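Local coordinates for putative uncharacterized protein (Coprinopsis cinerea, PDB 3W9A) that probably hydrolyses beta-glucan chains, as a glycoside hydrolase family 131 enzyme whose catalytic domain is a beta-jelly roll, at residues N11-A16 and E58-K63; A16-W21 and T79-Q84; Y30-K35 and R42-D47; V64-T69 and Q75-E80. All coordinates share one frame; numbering follows the deposited sequence.

Contact 1: N11-A16 and E58-K63; sequences NYTTPA and ELRGLK
Arg-60 reaches out from the turn that leads into strand 61-66 and passes alongside the backbone of Tyr-12 and Thr-13, fixing an N-terminal loop of the beta-jelly roll to one of its sheets. The tight part lies on the arginine's CD and one terminal nitrogen, NH1: CD of Arg-60 is 3.2 Å from O of Tyr-12, with NH1 of Arg-60 at the same distance, 3.2 Å, from that oxygen. Two bends in the side chain bring the head there, CG lying between the backbone N and the carbonyl carbon (chi1 63°) and a bend at chi3 (73°). The flat head is then sandwiched, with CA of Thr-13 4.1 Å above its centre and CB of Leu-59 on the opposite face, toward the rim. Arginine suits the place because a long, flat donor can lie against the Thr-13 backbone while its nitrogens reach carbonyls: NH1 donates to O of Asn-10 and O of Phe-9. Cut back to alanine, the position would probably lose the donor shared by those two carbonyls and open a gap beside Thr-13. Deeper still, the Tyr-12 ring turns away from Arg-60, stacks on Phe-18 and bonds through its hydroxyl to N of Thr-29. The solvent side is looser, since Asn-11 and Thr-13 are exposed and touch the arginine lightly. There the threonine hydroxyl hangs over one guanidinium face, OG1 of Thr-13 standing 4.0 Å from NH2 of Arg-60.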
loop_
_atom_site.group_PDB
_atom_site.type_symbol
_atom_site.label_atom_id
_atom_site.label_comp_id
_atom_site.label_asym_id
_atom_site.label_seq_id
_atom_site.Cartn_x
_atom_site.Cartn_y
_atom_site.Cartn_z
ATOM N N ASN A 11 8.853 -2.700 14.407
ATOM C CA ASN A 11 10.226 -3.198 14.529
ATOM C C ASN A 11 11.153 -2.555 13.521
ATOM O O ASN A 11 12.341 -2.848 13.502
ATOM C CB ASN A 11 10.273 -4.715 14.365
ATOM C CG ASN A 11 9.682 -5.437 15.550
ATOM O OD1 ASN A 11 9.282 -4.818 16.534
ATOM N ND2 ASN A 11 9.618 -6.757 15.461
ATOM N N TYR A 12 10.609 -1.672 12.690
ATOM C CA TYR A 12 11.414 -0.995 11.683
ATOM C C TYR A 12 11.635 0.424 12.154
ATOM O O TYR A 12 10.765 1.271 12.002
ATOM C CB TYR A 12 10.749 -1.068 10.297
ATOM C CG TYR A 12 10.765 -2.467 9.727
ATOM C CD1 TYR A 12 11.802 -2.899 8.889
ATOM C CD2 TYR A 12 9.764 -3.380 10.051
ATOM C CE1 TYR A 12 11.804 -4.191 8.361
ATOM C CE2 TYR A 12 9.771 -4.667 9.539
ATOM C CZ TYR A 12 10.782 -5.076 8.703
ATOM O OH TYR A 12 10.756 -6.380 8.223
ATOM N N THR A 13 12.815 0.662 12.729
ATOM C CA THR A 13 13.121 1.924 13.424
ATOM C C THR A 13 13.953 2.896 12.594
ATOM O O THR A 13 13.854 4.099 12.796
ATOM C CB THR A 13 13.875 1.658 14.749
ATOM O OG1 THR A 13 13.046 0.848 15.589
ATOM C CG2 THR A 13 14.205 2.971 15.491
ATOM N N THR A 14 14.784 2.378 11.690
ATOM C CA THR A 14 15.586 3.218 10.786
ATOM C C THR A 14 15.613 2.578 9.410
ATOM O O THR A 14 15.287 1.391 9.281
ATOM C CB THR A 14 17.045 3.345 11.274
ATOM O OG1 THR A 14 17.669 2.061 11.247
ATOM C CG2 THR A 14 17.087 3.884 12.677
ATOM N N PRO A 15 16.036 3.334 8.375
ATOM C CA PRO A 15 16.041 2.742 7.036
ATOM C C PRO A 15 16.854 1.446 6.929
ATOM O O PRO A 15 16.399 0.476 6.289
ATOM C CB PRO A 15 16.615 3.869 6.161
ATOM C CG PRO A 15 16.235 5.114 6.878
ATOM C CD PRO A 15 16.360 4.775 8.334
ATOM N N ALA A 16 18.011 1.417 7.589
ATOM C CA ALA A 16 18.870 0.236 7.592
ATOM C C ALA A 16 18.172 -1.033 8.086
ATOM O O ALA A 16 18.591 -2.135 7.729
ATOM C CB ALA A 16 20.133 0.491 8.406
ATOM N N GLU A 58 0.210 1.248 16.372
ATOM C CA GLU A 58 1.425 1.472 15.585
ATOM C C GLU A 58 2.267 2.641 16.131
ATOM O O GLU A 58 1.739 3.696 16.435
ATOM C CB GLU A 58 1.025 1.766 14.125
ATOM C CG GLU A 58 0.674 0.532 13.321
ATOM C CD GLU A 58 1.891 -0.344 13.095
ATOM O OE1 GLU A 58 2.043 -1.358 13.832
ATOM O OE2 GLU A 58 2.717 0.010 12.217
ATOM N N LEU A 59 3.578 2.455 16.241
ATOM C CA LEU A 59 4.450 3.495 16.737
ATOM C C LEU A 59 4.756 4.502 15.634
ATOM O O LEU A 59 4.917 5.687 15.898
ATOM C CB LEU A 59 5.775 2.908 17.230
ATOM C CG LEU A 59 5.719 1.811 18.296
ATOM C CD1 LEU A 59 7.131 1.321 18.577
ATOM C CD2 LEU A 59 5.050 2.278 19.574
ATOM N N ARG A 60 4.871 4.026 14.394
ATOM C CA ARG A 60 5.275 4.906 13.299
ATOM C C ARG A 60 4.640 4.533 11.964
ATOM O O ARG A 60 3.959 3.520 11.857
ATOM C CB ARG A 60 6.802 4.946 13.206
ATOM C CG ARG A 60 7.442 3.628 12.880
ATOM C CD ARG A 60 8.948 3.728 13.022
ATOM N NE ARG A 60 9.344 3.790 14.421
ATOM C CZ ARG A 60 9.443 2.746 15.240
ATOM N NH1 ARG A 60 9.186 1.506 14.831
ATOM N NH2 ARG A 60 9.801 2.958 16.503
ATOM N N GLY A 61 4.821 5.396 10.967
ATOM C CA GLY A 61 4.451 5.092 9.576
ATOM C C GLY A 61 5.647 5.137 8.617
ATOM O O GLY A 61 6.765 5.492 8.992
ATOM N N LEU A 62 5.396 4.770 7.366
ATOM C CA LEU A 62 6.430 4.704 6.353
ATOM C C LEU A 62 6.237 5.795 5.326
ATOM O O LEU A 62 5.151 5.918 4.751
ATOM C CB LEU A 62 6.380 3.357 5.658
ATOM C CG LEU A 62 7.383 3.127 4.535
ATOM C CD1 LEU A 62 8.805 2.987 5.069
ATOM C CD2 LEU A 62 6.996 1.876 3.772
ATOM N N LYS A 63 7.271 6.600 5.112
ATOM C CA LYS A 63 7.307 7.510 3.960
ATOM C C LYS A 63 7.981 6.787 2.818
ATOM O O LYS A 63 9.139 6.406 2.923
ATOM C CB LYS A 63 8.103 8.785 4.264
ATOM C CG LYS A 63 7.862 9.877 3.225
ATOM C CD LYS A 63 8.954 10.947 3.120
ATOM C CE LYS A 63 9.635 11.313 4.396
ATOM N NZ LYS A 63 10.452 12.569 4.280
#

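Contact 2: A16-W21 and T79-Q84; sequences ADFDRW and TELIPQ
Trp-21 with Gln-84, and Phe-18 with Leu-81, make a buried two-point contact in the beta-jelly roll, polar at one point and greasy at the other, that holds the short helix 15-18 and the turn that overlaps its end against the end of strand 77-83 and the residue that follows it. In the apolar half both branches of Leu-81 meet the CD1–CE1 bond of the phenylalanine, CD2 of Leu-81 lying 3.7 Å from CD1 of Phe-18 and CD1 of Leu-81 3.9 Å from CE1 of Phe-18. The two side chains cross at about a right angle, and further neighbours of the ring include Tyr-12, stacked on it, and Leu-62. A type I turn from Phe-18 to Trp-21 sends the indole on to Gln-84. Tryptophan suits this place by combining a large apolar surface, part of it touching Gln-31, with a single N-H at its edge. The amide oxygen is well served: besides the indole, OE1 of Gln-84 accepts from NE2 of Gln-31 and NE2 of Gln-26. Gln-84 reaches its donors by a bend at chi2 (69°), with indole and amide planes 30° apart. NE1 of Trp-21 lies 2.8 Å from OE1 of Gln-84, in a nearly straight bond of 161°.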
loop_
_atom_site.group_PDB
_atom_site.type_symbol
_atom_site.label_atom_id
_atom_site.label_comp_id
_atom_site.label_asym_id
_atom_site.label_seq_id
_atom_site.Cartn_x
_atom_site.Cartn_y
_atom_site.Cartn_z
ATOM N N ALA A 16 18.011 1.417 7.589
ATOM C CA ALA A 16 18.870 0.236 7.592
ATOM C C ALA A 16 18.172 -1.033 8.086
ATOM O O ALA A 16 18.591 -2.135 7.729
ATOM C CB ALA A 16 20.133 0.491 8.406
ATOM N N ASP A 17 17.111 -0.894 8.884
ATOM C CA ASP A 17 16.352 -2.064 9.317
ATOM C C ASP A 17 15.798 -2.853 8.126
ATOM O O ASP A 17 15.770 -4.076 8.157
ATOM C CB ASP A 17 15.239 -1.690 10.319
ATOM C CG ASP A 17 15.776 -1.380 11.723
ATOM O OD1 ASP A 17 16.876 -1.863 12.077
ATOM O OD2 ASP A 17 15.108 -0.636 12.469
ATOM N N PHE A 18 15.413 -2.174 7.054
ATOM C CA PHE A 18 14.949 -2.876 5.857
ATOM C C PHE A 18 16.097 -3.635 5.135
ATOM O O PHE A 18 15.857 -4.643 4.469
ATOM C CB PHE A 18 14.263 -1.905 4.900
ATOM C CG PHE A 18 12.923 -1.423 5.374
ATOM C CD1 PHE A 18 11.815 -2.267 5.357
ATOM C CD2 PHE A 18 12.761 -0.118 5.812
ATOM C CE1 PHE A 18 10.572 -1.815 5.775
ATOM C CE2 PHE A 18 11.527 0.341 6.225
ATOM C CZ PHE A 18 10.428 -0.499 6.203
ATOM N N ASP A 19 17.331 -3.166 5.305
ATOM C CA ASP A 19 18.514 -3.790 4.686
ATOM C C ASP A 19 18.919 -5.133 5.307
ATOM O O ASP A 19 19.758 -5.831 4.762
ATOM C CB ASP A 19 19.721 -2.834 4.712
ATOM C CG ASP A 19 19.483 -1.554 3.901
ATOM O OD1 ASP A 19 18.722 -1.597 2.908
ATOM O OD2 ASP A 19 20.043 -0.497 4.250
ATOM N N ARG A 20 18.362 -5.494 6.454
ATOM C CA ARG A 20 18.685 -6.795 7.055
ATOM C C ARG A 20 18.219 -7.941 6.171
ATOM O O ARG A 20 18.837 -8.982 6.130
ATOM C CB ARG A 20 18.057 -6.942 8.439
ATOM C CG ARG A 20 18.806 -6.201 9.537
ATOM C CD ARG A 20 18.405 -6.722 10.911
ATOM N NE ARG A 20 17.001 -6.407 11.199
ATOM C CZ ARG A 20 16.575 -5.313 11.836
ATOM N NH1 ARG A 20 17.441 -4.404 12.280
ATOM N NH2 ARG A 20 15.267 -5.121 12.031
ATOM N N TRP A 21 17.121 -7.731 5.458
ATOM C CA TRP A 21 16.572 -8.750 4.586
ATOM C C TRP A 21 17.467 -8.983 3.354
ATOM O O TRP A 21 18.035 -8.039 2.798
ATOM C CB TRP A 21 15.165 -8.335 4.139
ATOM C CG TRP A 21 14.492 -9.352 3.304
ATOM C CD1 TRP A 21 13.645 -10.333 3.732
ATOM C CD2 TRP A 21 14.606 -9.502 1.887
ATOM N NE1 TRP A 21 13.217 -11.086 2.665
ATOM C CE2 TRP A 21 13.787 -10.596 1.518
ATOM C CE3 TRP A 21 15.293 -8.801 0.890
ATOM C CZ2 TRP A 21 13.662 -11.027 0.198
ATOM C CZ3 TRP A 21 15.162 -9.214 -0.418
ATOM C CH2 TRP A 21 14.351 -10.327 -0.755
ATOM N N THR A 79 9.480 2.186 -5.831
ATOM C CA THR A 79 9.935 1.924 -4.463
ATOM C C THR A 79 8.870 1.070 -3.845
ATOM O O THR A 79 7.798 1.572 -3.537
ATOM C CB THR A 79 10.070 3.204 -3.644
ATOM O OG1 THR A 79 11.132 4.005 -4.178
ATOM C CG2 THR A 79 10.365 2.876 -2.183
ATOM N N GLU A 80 9.135 -0.227 -3.716
ATOM C CA GLU A 80 8.089 -1.188 -3.354
ATOM C C GLU A 80 8.651 -2.263 -2.430
ATOM O O GLU A 80 9.701 -2.836 -2.703
ATOM C CB GLU A 80 7.498 -1.834 -4.617
ATOM C CG GLU A 80 7.622 -0.923 -5.822
ATOM C CD GLU A 80 7.071 -1.468 -7.115
ATOM O OE1 GLU A 80 6.761 -2.666 -7.220
ATOM O OE2 GLU A 80 6.944 -0.652 -8.051
ATOM N N LEU A 81 7.949 -2.524 -1.343
ATOM C CA LEU A 81 8.231 -3.691 -0.502
ATOM C C LEU A 81 7.229 -4.774 -0.820
ATOM O O LEU A 81 6.174 -4.493 -1.389
ATOM C CB LEU A 81 8.106 -3.302 0.970
ATOM C CG LEU A 81 9.103 -2.257 1.472
ATOM C CD1 LEU A 81 8.476 -1.406 2.570
ATOM C CD2 LEU A 81 10.392 -2.910 1.959
ATOM N N ILE A 82 7.553 -6.004 -0.442
ATOM C CA ILE A 82 6.670 -7.146 -0.630
ATOM C C ILE A 82 6.565 -7.892 0.694
ATOM O O ILE A 82 7.541 -7.981 1.430
ATOM C CB ILE A 82 7.212 -8.147 -1.664
ATOM C CG1 ILE A 82 7.628 -7.454 -2.974
ATOM C CG2 ILE A 82 6.224 -9.283 -1.911
ATOM C CD1 ILE A 82 6.483 -6.987 -3.838
ATOM N N PRO A 83 5.370 -8.383 1.030
ATOM C CA PRO A 83 5.288 -9.154 2.262
ATOM C C PRO A 83 6.214 -10.351 2.242
ATOM O O PRO A 83 6.307 -11.036 1.227
ATOM C CB PRO A 83 3.834 -9.620 2.283
ATOM C CG PRO A 83 3.104 -8.546 1.554
ATOM C CD PRO A 83 4.045 -8.153 0.442
ATOM N N GLN A 84 6.901 -10.569 3.355
ATOM C CA GLN A 84 7.665 -11.786 3.584
ATOM C C GLN A 84 6.869 -12.652 4.546
ATOM O O GLN A 84 6.637 -12.247 5.686
ATOM C CB GLN A 84 9.023 -11.459 4.203
ATOM C CG GLN A 84 9.870 -12.686 4.570
ATOM C CD GLN A 84 10.360 -13.429 3.343
ATOM O OE1 GLN A 84 11.092 -12.887 2.521
ATOM N NE2 GLN A 84 10.013 -14.698 3.252
#

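Contact 3: Y30-K35 and R42-D47; sequences YQWYIK and RYLNLD
Leu-44 presses a single methyl squarely onto the six-membered ring of Trp-32, a CH-pi contact across the interior of the jelly-roll sandwich. CD1 of Leu-44 sits 3.4 Å from the centroid of that ring in Trp-32, only 5° off the normal, and is almost equally far from all six ring atoms. The conformations explain the aim. Leucine's CG lies beside its backbone N, and CD1 continues the chain in an extended line (chi2 172°), making this branch the one that reaches the ring. Trp-32 comes from the opposite direction: with its CG anti to the backbone N, chi1 174° carries the indole inward, and its rotation about chi2 turns a face to Leu-44. The ring is gripped on both sides: the aliphatic stem of Lys-35, extended beyond CG, runs over the other face, CD of Lys-35 lying 3.4 Å above the indole plane, offset toward the rim. Tyr-43 adds a lateral stop, its CB 4.1 Å from CH2 of Trp-32 at the ring's edge, while its hydroxyl goes elsewhere, to Thr-69 and to N of Gly-38. Tryptophan thus supplies a broad plate for apolar groups, and its buried NE1 is satisfied by OG1 of Thr-40. Around this packing, strand 30-34 pairs with strand 77-83 in one sheet and strand 44-47 with strand 61-66 in the other; Leu-81, Leu-62, Val-64 and Phe-18 of helix 15-18 are among the neighbours.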
loop_
_atom_site.group_PDB
_atom_site.type_symbol
_atom_site.label_atom_id
_atom_site.label_comp_id
_atom_site.label_asym_id
_atom_site.label_seq_id
_atom_site.Cartn_x
_atom_site.Cartn_y
_atom_site.Cartn_z
ATOM N N TYR A 30 9.122 -7.970 5.565
ATOM C CA TYR A 30 9.110 -7.289 4.262
ATOM C C TYR A 30 10.334 -7.616 3.419
ATOM O O TYR A 30 11.465 -7.510 3.895
ATOM C CB TYR A 30 9.095 -5.781 4.473
ATOM C CG TYR A 30 7.774 -5.196 4.895
ATOM C CD1 TYR A 30 6.771 -4.953 3.960
ATOM C CD2 TYR A 30 7.537 -4.830 6.210
ATOM C CE1 TYR A 30 5.558 -4.378 4.340
ATOM C CE2 TYR A 30 6.326 -4.253 6.586
ATOM C CZ TYR A 30 5.352 -4.026 5.640
ATOM O OH TYR A 30 4.153 -3.462 5.987
ATOM N N GLN A 31 10.093 -7.968 2.158
ATOM C CA GLN A 31 11.159 -8.143 1.172
ATOM C C GLN A 31 11.488 -6.780 0.583
ATOM O O GLN A 31 10.599 -6.004 0.254
ATOM C CB GLN A 31 10.743 -9.066 0.064
ATOM C CG GLN A 31 10.135 -10.369 0.524
ATOM C CD GLN A 31 9.851 -11.318 -0.608
ATOM O OE1 GLN A 31 9.546 -10.915 -1.726
ATOM N NE2 GLN A 31 9.909 -12.590 -0.311
ATOM N N TRP A 32 12.772 -6.502 0.444
ATOM C CA TRP A 32 13.190 -5.181 0.010
ATOM C C TRP A 32 14.251 -5.383 -1.079
ATOM O O TRP A 32 15.427 -5.623 -0.784
ATOM C CB TRP A 32 13.708 -4.416 1.205
ATOM C CG TRP A 32 14.330 -3.072 0.929
ATOM C CD1 TRP A 32 15.494 -2.604 1.434
ATOM C CD2 TRP A 32 13.808 -2.047 0.087
ATOM N NE1 TRP A 32 15.740 -1.341 0.966
ATOM C CE2 TRP A 32 14.707 -0.971 0.142
ATOM C CE3 TRP A 32 12.638 -1.920 -0.683
ATOM C CZ2 TRP A 32 14.501 0.209 -0.558
ATOM C CZ3 TRP A 32 12.423 -0.723 -1.372
ATOM C CH2 TRP A 32 13.341 0.319 -1.303
ATOM N N TYR A 33 13.781 -5.386 -2.320
ATOM C CA TYR A 33 14.651 -5.528 -3.505
ATOM C C TYR A 33 14.193 -4.696 -4.711
ATOM O O TYR A 33 14.980 -4.473 -5.603
ATOM C CB TYR A 33 14.798 -6.997 -3.919
ATOM C CG TYR A 33 13.522 -7.661 -4.387
ATOM C CD1 TYR A 33 13.197 -7.724 -5.733
ATOM C CD2 TYR A 33 12.637 -8.217 -3.476
ATOM C CE1 TYR A 33 12.018 -8.335 -6.164
ATOM C CE2 TYR A 33 11.463 -8.830 -3.893
ATOM C CZ TYR A 33 11.146 -8.882 -5.232
ATOM O OH TYR A 33 9.963 -9.496 -5.622
ATOM N N ILE A 34 12.919 -4.280 -4.761
ATOM C CA ILE A 34 12.426 -3.468 -5.863
ATOM C C ILE A 34 12.772 -2.010 -5.533
ATOM O O ILE A 34 11.988 -1.290 -4.945
ATOM C CB ILE A 34 10.902 -3.667 -6.096
ATOM C CG1 ILE A 34 10.595 -5.133 -6.410
ATOM C CG2 ILE A 34 10.403 -2.821 -7.255
ATOM C CD1 ILE A 34 9.116 -5.449 -6.569
ATOM N N LYS A 35 13.975 -1.592 -5.901
ATOM C CA LYS A 35 14.488 -0.302 -5.497
ATOM C C LYS A 35 15.604 0.164 -6.411
ATOM O O LYS A 35 16.164 -0.638 -7.168
ATOM C CB LYS A 35 15.071 -0.432 -4.100
ATOM C CG LYS A 35 16.255 -1.372 -4.043
ATOM C CD LYS A 35 16.569 -1.820 -2.635
ATOM C CE LYS A 35 17.844 -2.647 -2.600
ATOM N NZ LYS A 35 17.967 -3.397 -1.318
ATOM N N ARG A 42 17.206 6.975 0.976
ATOM C CA ARG A 42 16.692 7.794 -0.131
ATOM C C ARG A 42 15.228 7.421 -0.487
ATOM O O ARG A 42 14.481 8.247 -1.028
ATOM C CB ARG A 42 17.578 7.627 -1.359
ATOM C CG ARG A 42 17.291 8.611 -2.479
ATOM C CD ARG A 42 18.172 8.352 -3.685
ATOM N NE ARG A 42 19.585 8.483 -3.357
ATOM C CZ ARG A 42 20.576 8.187 -4.191
ATOM N NH1 ARG A 42 20.319 7.726 -5.405
ATOM N NH2 ARG A 42 21.837 8.347 -3.803
ATOM N N TYR A 43 14.821 6.190 -0.161
ATOM C CA TYR A 43 13.529 5.648 -0.607
ATOM C C TYR A 43 12.538 5.296 0.505
ATOM O O TYR A 43 11.322 5.374 0.310
ATOM C CB TYR A 43 13.778 4.401 -1.445
ATOM C CG TYR A 43 14.847 4.568 -2.497
ATOM C CD1 TYR A 43 14.713 5.521 -3.522
ATOM C CD2 TYR A 43 15.979 3.787 -2.472
ATOM C CE1 TYR A 43 15.691 5.672 -4.485
ATOM C CE2 TYR A 43 16.966 3.938 -3.417
ATOM C CZ TYR A 43 16.827 4.885 -4.411
ATOM O OH TYR A 43 17.819 4.996 -5.347
ATOM N N LEU A 44 13.057 4.893 1.656
ATOM C CA LEU A 44 12.219 4.463 2.772
ATOM C C LEU A 44 12.620 5.161 4.054
ATOM O O LEU A 44 13.770 5.095 4.469
ATOM C CB LEU A 44 12.301 2.939 2.951
ATOM C CG LEU A 44 11.789 2.093 1.780
ATOM C CD1 LEU A 44 12.105 0.626 2.015
ATOM C CD2 LEU A 44 10.285 2.288 1.507
ATOM N N ASN A 45 11.664 5.848 4.671
ATOM C CA ASN A 45 11.893 6.507 5.942
ATOM C C ASN A 45 10.732 6.292 6.893
ATOM O O ASN A 45 9.584 6.139 6.475
ATOM C CB ASN A 45 12.153 8.001 5.739
ATOM C CG ASN A 45 13.428 8.254 4.990
ATOM O OD1 ASN A 45 13.422 8.430 3.761
ATOM N ND2 ASN A 45 14.547 8.183 5.700
ATOM N N LEU A 46 11.050 6.308 8.182
ATOM C CA LEU A 46 10.130 5.948 9.247
ATOM C C LEU A 46 10.061 7.060 10.287
ATOM O O LEU A 46 11.089 7.647 10.629
ATOM C CB LEU A 46 10.620 4.660 9.897
ATOM C CG LEU A 46 10.751 3.447 8.960
ATOM C CD1 LEU A 46 12.024 2.648 9.231
ATOM C CD2 LEU A 46 9.519 2.568 9.058
ATOM N N ASP A 47 8.849 7.349 10.786
ATOM C CA ASP A 47 8.626 8.464 11.712
ATOM C C ASP A 47 7.228 8.389 12.320
ATOM O O ASP A 47 6.275 7.979 11.649
ATOM C CB ASP A 47 8.789 9.806 10.973
ATOM C CG ASP A 47 8.982 10.990 11.904
ATOM O OD1 ASP A 47 7.980 11.684 12.230
ATOM O OD2 ASP A 47 10.137 11.218 12.312
#

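Contact 4: V64-T69 and Q75-E80; sequences VTIDTT and QMMRTE
Two successive strands of the jelly-roll sandwich, one from each sheet, run nearly antiparallel here (160°), and Thr-79 ties them by a side-chain bond where no backbone pairing joins them. OG1 of Thr-79 donates to O of Thr-65 at 2.8 Å, arriving from above the carbonyl plane. With OG1 beside its own backbone N, CG2 of Thr-79 turns to CG1 of Val-64, 3.7 Å away; one short residue thus serves a polar and an apolar neighbour. A valine in its place would probably leave O of Thr-65 without this donor and the two strands without their side-chain tie. Ile-66 and selenomethionine Met-77 cross at about a right angle, CD1 of Ile-66 modelled 3.3 Å from CE of Met-77, closer than usual van der Waals contact, which makes the exact placing of that methyl doubtful. On the other face of its strand Arg-78 grips Glu-80 side-on, NE and NH2 to one oxygen each, and Glu-80 also binds His-200. Strand 61-66 lies between strands 44-47 and 213-224, whereas strand 77-83 lies between strands 30-34 and 203-205.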
loop_
_atom_site.group_PDB
_atom_site.type_symbol
_atom_site.label_atom_id
_atom_site.label_comp_id
_atom_site.label_asym_id
_atom_site.label_seq_id
_atom_site.Cartn_x
_atom_site.Cartn_y
_atom_site.Cartn_z
ATOM N N VAL A 64 7.266 6.604 1.718
ATOM C CA VAL A 64 7.814 5.931 0.542
ATOM C C VAL A 64 8.197 7.024 -0.423
ATOM O O VAL A 64 7.349 7.791 -0.814
ATOM C CB VAL A 64 6.751 4.981 -0.075
ATOM C CG1 VAL A 64 7.132 4.552 -1.480
ATOM C CG2 VAL A 64 6.531 3.778 0.834
ATOM N N THR A 65 9.469 7.097 -0.810
ATOM C CA THR A 65 9.914 8.118 -1.754
ATOM C C THR A 65 10.402 7.520 -3.076
ATOM O O THR A 65 11.264 6.634 -3.099
ATOM C CB THR A 65 11.029 9.024 -1.143
ATOM O OG1 THR A 65 10.536 9.700 0.018
ATOM C CG2 THR A 65 11.530 10.075 -2.160
ATOM N N ILE A 66 9.876 8.048 -4.179
ATOM C CA ILE A 66 10.414 7.774 -5.505
ATOM C C ILE A 66 11.099 9.015 -6.071
ATOM O O ILE A 66 10.592 10.132 -5.961
ATOM C CB ILE A 66 9.335 7.250 -6.476
ATOM C CG1 ILE A 66 8.114 8.182 -6.499
ATOM C CG2 ILE A 66 8.967 5.813 -6.110
ATOM C CD1 ILE A 66 7.092 7.893 -7.579
ATOM N N ASP A 67 12.299 8.834 -6.605
ATOM C CA ASP A 67 12.956 9.910 -7.341
ATOM C C ASP A 67 13.529 9.328 -8.612
ATOM O O ASP A 67 13.283 8.148 -8.913
ATOM C CB ASP A 67 14.013 10.639 -6.485
ATOM C CG ASP A 67 15.212 9.769 -6.128
ATOM O OD1 ASP A 67 15.418 8.673 -6.694
ATOM O OD2 ASP A 67 15.956 10.196 -5.234
ATOM N N THR A 68 14.284 10.143 -9.354
ATOM C CA THR A 68 14.811 9.733 -10.640
ATOM C C THR A 68 15.798 8.576 -10.538
ATOM O O THR A 68 16.000 7.881 -11.511
ATOM C CB THR A 68 15.495 10.885 -11.410
ATOM O OG1 THR A 68 16.651 11.339 -10.703
ATOM C CG2 THR A 68 14.561 12.003 -11.602
ATOM N N THR A 69 16.379 8.349 -9.361
ATOM C CA THR A 69 17.278 7.205 -9.171
ATOM C C THR A 69 16.576 5.915 -8.744
ATOM O O THR A 69 17.245 4.903 -8.544
ATOM C CB THR A 69 18.346 7.499 -8.123
ATOM O OG1 THR A 69 17.755 7.441 -6.801
ATOM C CG2 THR A 69 19.001 8.868 -8.377
ATOM N N GLN A 75 13.513 2.217 -16.392
ATOM C CA GLN A 75 13.554 3.625 -16.011
ATOM C C GLN A 75 12.337 4.105 -15.199
ATOM O O GLN A 75 12.327 5.243 -14.718
ATOM C CB GLN A 75 13.694 4.508 -17.253
ATOM C CG GLN A 75 15.089 5.054 -17.411
ATOM C CD GLN A 75 15.114 6.214 -18.363
ATOM O OE1 GLN A 75 14.735 6.075 -19.529
ATOM N NE2 GLN A 75 15.544 7.381 -17.874
HETATM N N MSE A 76 11.318 3.264 -15.042
HETATM C CA MSE A 76 10.151 3.654 -14.243
HETATM C C MSE A 76 10.559 3.852 -12.794
HETATM O O MSE A 76 11.490 3.213 -12.312
HETATM C CB MSE A 76 9.046 2.607 -14.331
HETATM C CG MSE A 76 8.561 2.446 -15.773
HETATM SE SE MSE A 76 7.025 1.211 -15.832
HETATM C CE MSE A 76 7.111 0.842 -17.776
HETATM N N MSE A 77 9.845 4.735 -12.103
HETATM C CA MSE A 77 10.162 5.100 -10.721
HETATM C C MSE A 77 9.467 4.116 -9.851
HETATM O O MSE A 77 8.261 4.003 -9.909
HETATM C CB MSE A 77 9.738 6.532 -10.384
HETATM C CG MSE A 77 10.267 7.457 -11.468
HETATM SE SE MSE A 77 10.491 9.363 -10.977
HETATM C CE MSE A 77 9.289 9.548 -9.442
ATOM N N ARG A 78 10.228 3.387 -9.045
ATOM C CA ARG A 78 9.665 2.295 -8.240
ATOM C C ARG A 78 10.312 2.216 -6.872
ATOM O O ARG A 78 11.545 2.185 -6.774
ATOM C CB ARG A 78 9.850 0.953 -8.952
ATOM C CG ARG A 78 9.095 0.814 -10.257
ATOM C CD ARG A 78 9.228 -0.595 -10.826
ATOM N NE ARG A 78 8.446 -1.584 -10.095
ATOM C CZ ARG A 78 8.255 -2.843 -10.507
ATOM N NH1 ARG A 78 8.808 -3.275 -11.624
ATOM N NH2 ARG A 78 7.525 -3.684 -9.797
ATOM N N THR A 79 9.480 2.186 -5.831
ATOM C CA THR A 79 9.935 1.924 -4.463
ATOM C C THR A 79 8.870 1.070 -3.845
ATOM O O THR A 79 7.798 1.572 -3.537
ATOM C CB THR A 79 10.070 3.204 -3.644
ATOM O OG1 THR A 79 11.132 4.005 -4.178
ATOM C CG2 THR A 79 10.365 2.876 -2.183
ATOM N N GLU A 80 9.135 -0.227 -3.716
ATOM C CA GLU A 80 8.089 -1.188 -3.354
ATOM C C GLU A 80 8.651 -2.263 -2.430
ATOM O O GLU A 80 9.701 -2.836 -2.703
ATOM C CB GLU A 80 7.498 -1.834 -4.617
ATOM C CG GLU A 80 7.622 -0.923 -5.822
ATOM C CD GLU A 80 7.071 -1.468 -7.115
ATOM O OE1 GLU A 80 6.761 -2.666 -7.220
ATOM O OE2 GLU A 80 6.944 -0.652 -8.051
#

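From the N terminus, residues 11-16 meet 58-63 in contact 1, closing a loop of some forty residues. Before it shuts, contact 2 opens at Ala-16 and closes only at 79-84, so the two cross. Contact 3, between 30-35 and 42-47, is a short closure nested inside both. Contact 4 follows contacts 1 and 3 in series, closes the short connection between strands 61-66 and 77-83, and shares Thr-79 and Glu-80 with contact 2. Contacts 3 and 4 span the two sheets; contacts 1 and 2 fasten the loop and helix 15-18 to one sheet each. Leu-62 packing on Leu-81 links contacts 1 and 2, and backbone pairing of Tyr-43 with Thr-65 links contacts 3 and 4.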